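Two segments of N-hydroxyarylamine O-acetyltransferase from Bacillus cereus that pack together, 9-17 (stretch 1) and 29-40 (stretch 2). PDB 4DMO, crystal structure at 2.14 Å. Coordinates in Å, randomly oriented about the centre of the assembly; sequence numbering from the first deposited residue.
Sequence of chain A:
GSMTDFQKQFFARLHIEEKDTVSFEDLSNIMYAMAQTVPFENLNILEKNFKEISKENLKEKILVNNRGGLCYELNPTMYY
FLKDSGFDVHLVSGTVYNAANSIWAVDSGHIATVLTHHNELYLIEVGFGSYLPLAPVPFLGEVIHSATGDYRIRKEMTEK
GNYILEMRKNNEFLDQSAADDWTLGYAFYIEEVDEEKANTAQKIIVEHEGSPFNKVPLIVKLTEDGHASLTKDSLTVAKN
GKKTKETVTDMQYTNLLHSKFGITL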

# COMPACT_ATOMS: atom_id res chain seq x y z
N GLN A 9 14.52 -2.68 -11.89
CA GLN A 9 14.23 -1.37 -11.30
C GLN A 9 13.60 -1.52 -9.92
O GLN A 9 13.81 -0.69 -9.04
CB GLN A 9 13.31 -0.59 -12.21
CG GLN A 9 13.84 -0.46 -13.62
CD GLN A 9 14.21 0.95 -13.96
OE1 GLN A 9 14.75 1.69 -13.12
NE2 GLN A 9 13.92 1.34 -15.20
N PHE A 10 12.84 -2.60 -9.75
CA PHE A 10 12.20 -2.89 -8.48
C PHE A 10 13.22 -3.25 -7.41
O PHE A 10 13.19 -2.68 -6.33
CB PHE A 10 11.16 -4.00 -8.68
CG PHE A 10 10.23 -4.18 -7.51
CD1 PHE A 10 9.00 -3.54 -7.48
CD2 PHE A 10 10.57 -5.00 -6.46
CE1 PHE A 10 8.13 -3.71 -6.41
CE2 PHE A 10 9.71 -5.17 -5.38
CZ PHE A 10 8.50 -4.50 -5.36
N PHE A 11 14.11 -4.19 -7.68
CA PHE A 11 15.15 -4.51 -6.70
C PHE A 11 15.95 -3.23 -6.38
O PHE A 11 16.26 -2.94 -5.22
CB PHE A 11 16.10 -5.60 -7.22
CG PHE A 11 15.48 -6.97 -7.37
CD1 PHE A 11 15.38 -7.57 -8.61
CD2 PHE A 11 15.00 -7.66 -6.27
CE1 PHE A 11 14.82 -8.84 -8.76
CE2 PHE A 11 14.45 -8.92 -6.42
CZ PHE A 11 14.35 -9.50 -7.67
N ALA A 12 16.26 -2.46 -7.41
CA ALA A 12 17.02 -1.23 -7.24
C ALA A 12 16.28 -0.25 -6.30
O ALA A 12 16.87 0.31 -5.37
CB ALA A 12 17.28 -0.56 -8.62
N ARG A 13 14.99 -0.06 -6.57
CA ARG A 13 14.16 0.81 -5.75
C ARG A 13 14.19 0.36 -4.28
O ARG A 13 14.33 1.18 -3.36
CB ARG A 13 12.73 0.85 -6.30
CG ARG A 13 11.82 1.81 -5.57
CD ARG A 13 12.23 3.27 -5.81
NE ARG A 13 11.16 4.16 -5.38
CZ ARG A 13 11.05 4.74 -4.20
NH1 ARG A 13 9.99 5.51 -3.94
NH2 ARG A 13 11.96 4.56 -3.26
N LEU A 14 14.09 -0.95 -4.06
CA LEU A 14 14.03 -1.47 -2.69
C LEU A 14 15.38 -1.59 -2.01
O LEU A 14 15.45 -1.86 -0.81
CB LEU A 14 13.34 -2.84 -2.65
CG LEU A 14 11.82 -2.83 -2.42
CD1 LEU A 14 11.12 -1.87 -3.37
CD2 LEU A 14 11.24 -4.23 -2.56
N HIS A 15 16.45 -1.37 -2.78
CA HIS A 15 17.82 -1.54 -2.26
C HIS A 15 18.08 -2.93 -1.71
O HIS A 15 18.71 -3.10 -0.65
CB HIS A 15 18.12 -0.53 -1.15
CG HIS A 15 17.91 0.89 -1.58
ND1 HIS A 15 18.38 1.38 -2.77
CD2 HIS A 15 17.28 1.92 -0.97
CE1 HIS A 15 18.06 2.66 -2.88
NE2 HIS A 15 17.40 3.01 -1.79
N ILE A 16 17.61 -3.94 -2.43
CA ILE A 16 17.87 -5.34 -2.09
C ILE A 16 18.55 -6.07 -3.26
O ILE A 16 18.53 -5.60 -4.41
CB ILE A 16 16.59 -6.10 -1.74
CG1 ILE A 16 15.69 -6.18 -2.97
CG2 ILE A 16 15.90 -5.42 -0.57
CD1 ILE A 16 14.36 -6.84 -2.72
N GLU A 17 19.14 -7.21 -2.98
CA GLU A 17 19.86 -7.96 -4.00
C GLU A 17 18.98 -8.34 -5.21
O GLU A 17 17.84 -8.77 -5.06
CB GLU A 17 20.47 -9.23 -3.38
CG GLU A 17 21.35 -10.02 -4.35
CD GLU A 17 21.75 -11.38 -3.81
OE1 GLU A 17 22.21 -11.43 -2.65
OE2 GLU A 17 21.62 -12.39 -4.55
N ASN A 29 10.41 -10.33 3.09
CA ASN A 29 11.49 -9.38 3.24
C ASN A 29 11.44 -8.35 2.13
O ASN A 29 11.86 -7.24 2.31
CB ASN A 29 12.87 -10.05 3.30
CG ASN A 29 13.96 -9.08 3.77
OD1 ASN A 29 13.97 -8.65 4.94
ND2 ASN A 29 14.86 -8.71 2.86
N ILE A 30 10.90 -8.73 0.99
CA ILE A 30 10.70 -7.77 -0.06
C ILE A 30 9.64 -6.75 0.37
O ILE A 30 9.80 -5.56 0.12
CB ILE A 30 10.25 -8.46 -1.34
CG1 ILE A 30 11.38 -9.32 -1.87
CG2 ILE A 30 9.86 -7.45 -2.41
CD1 ILE A 30 10.98 -10.18 -3.03
N MET A 31 8.59 -7.22 1.05
CA MET A 31 7.51 -6.35 1.51
C MET A 31 8.02 -5.38 2.52
O MET A 31 7.63 -4.21 2.53
CB MET A 31 6.35 -7.18 2.09
CG MET A 31 5.59 -7.93 1.03
SD MET A 31 4.45 -9.17 1.65
CE MET A 31 3.10 -8.12 2.23
N TYR A 32 8.88 -5.87 3.40
CA TYR A 32 9.47 -5.05 4.42
C TYR A 32 10.31 -3.95 3.76
O TYR A 32 10.17 -2.76 4.07
CB TYR A 32 10.33 -5.91 5.36
CG TYR A 32 11.01 -5.10 6.40
CD1 TYR A 32 10.42 -4.85 7.64
CD2 TYR A 32 12.26 -4.56 6.16
CE1 TYR A 32 11.06 -4.08 8.59
CE2 TYR A 32 12.90 -3.80 7.10
CZ TYR A 32 12.29 -3.55 8.30
OH TYR A 32 12.96 -2.77 9.20
N ALA A 33 11.15 -4.37 2.81
CA ALA A 33 11.96 -3.43 2.05
C ALA A 33 11.08 -2.41 1.32
O ALA A 33 11.39 -1.22 1.29
CB ALA A 33 12.88 -4.17 1.06
N MET A 34 9.99 -2.86 0.70
CA MET A 34 9.09 -1.93 0.03
C MET A 34 8.55 -0.92 1.01
O MET A 34 8.45 0.25 0.67
CB MET A 34 7.95 -2.63 -0.68
CG MET A 34 7.12 -1.65 -1.48
SD MET A 34 6.04 -2.47 -2.62
CE MET A 34 5.09 -1.12 -3.28
N ALA A 35 8.23 -1.33 2.24
CA ALA A 35 7.66 -0.38 3.20
C ALA A 35 8.69 0.62 3.62
O ALA A 35 8.33 1.73 3.96
CB ALA A 35 7.14 -1.08 4.42
N GLN A 36 9.96 0.21 3.66
CA GLN A 36 11.03 1.11 4.10
C GLN A 36 11.37 2.16 3.03
O GLN A 36 11.87 3.25 3.35
CB GLN A 36 12.28 0.31 4.54
CG GLN A 36 12.07 -0.56 5.81
CD GLN A 36 11.61 0.27 7.04
OE1 GLN A 36 12.20 1.28 7.38
NE2 GLN A 36 10.59 -0.21 7.72
N THR A 37 11.05 1.86 1.77
CA THR A 37 11.52 2.69 0.67
C THR A 37 10.43 3.43 -0.11
O THR A 37 10.67 4.53 -0.56
CB THR A 37 12.43 1.87 -0.35
OG1 THR A 37 11.73 0.72 -0.86
CG2 THR A 37 13.78 1.44 0.29
N VAL A 38 9.27 2.82 -0.28
CA VAL A 38 8.19 3.41 -1.04
C VAL A 38 7.12 3.91 -0.13
O VAL A 38 6.46 3.13 0.56
CB VAL A 38 7.56 2.42 -2.00
CG1 VAL A 38 6.62 3.14 -2.93
CG2 VAL A 38 8.63 1.68 -2.79
N PRO A 39 6.95 5.22 -0.08
CA PRO A 39 5.94 5.78 0.81
C PRO A 39 4.52 5.74 0.24
O PRO A 39 4.29 5.68 -0.98
CB PRO A 39 6.40 7.21 1.00
CG PRO A 39 7.13 7.53 -0.22
CD PRO A 39 7.75 6.27 -0.72
N PHE A 40 3.57 5.79 1.17
CA PHE A 40 2.17 6.00 0.86
C PHE A 40 1.99 7.48 0.69
O PHE A 40 2.25 8.25 1.63
CB PHE A 40 1.32 5.46 2.03
CG PHE A 40 -0.18 5.45 1.78
CD1 PHE A 40 -0.77 4.46 1.02
CD2 PHE A 40 -0.99 6.41 2.34
CE1 PHE A 40 -2.15 4.45 0.80
CE2 PHE A 40 -2.37 6.40 2.15
CZ PHE A 40 -2.95 5.43 1.38

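Two helices cross at 63°, their axes 9.7 Å apart at closest approach, and stretch 1 brings the end of its helix and the turn beyond it against the second helix and the residues just past its end. Phe-10 opens the contact. Its CA-to-CB bond runs sideways, and with chi1 at t the ring reaches Ile-30, whose CG2 lies at the ring edge, 3.7 Å from Phe-10 CE2, while Met-34 SD stands 4.2 Å from Phe-10 CZ.

One turn on, Arg-13 makes the sole hydrogen bond across the contact: its NH2 donates to Thr-37 O at 3.0 Å. Near a helix C-terminus, such a carbonyl lacks a full set of helical partners, so a guanidinium suits it well. Val-38 CG2 covers one guanidinium face, 4.1 Å from Arg-13 CZ.

Leu-14 is the knob, set among Ile-30, Ala-33, Met-34 and Thr-37. The closest CA pair falls at Ala-33, a small residue, with Leu-14 CA 5.5 Å from Ala-33 CA, and Leu-14 CD2 reaches 3.5 Å from Ile-30 CG2. Thr-37 turns its hydroxyl back on its own helix, OG1 donating to Ala-33 O at 2.9 Å.

His-15, with positive phi, ends the helix in a Schellman motif. Beyond that turn Ile-16 points toward stretch 2, placing its CG2 3.7 Å from Ala-33 CB and its CD1 4.0 Å from Ile-30 CG1.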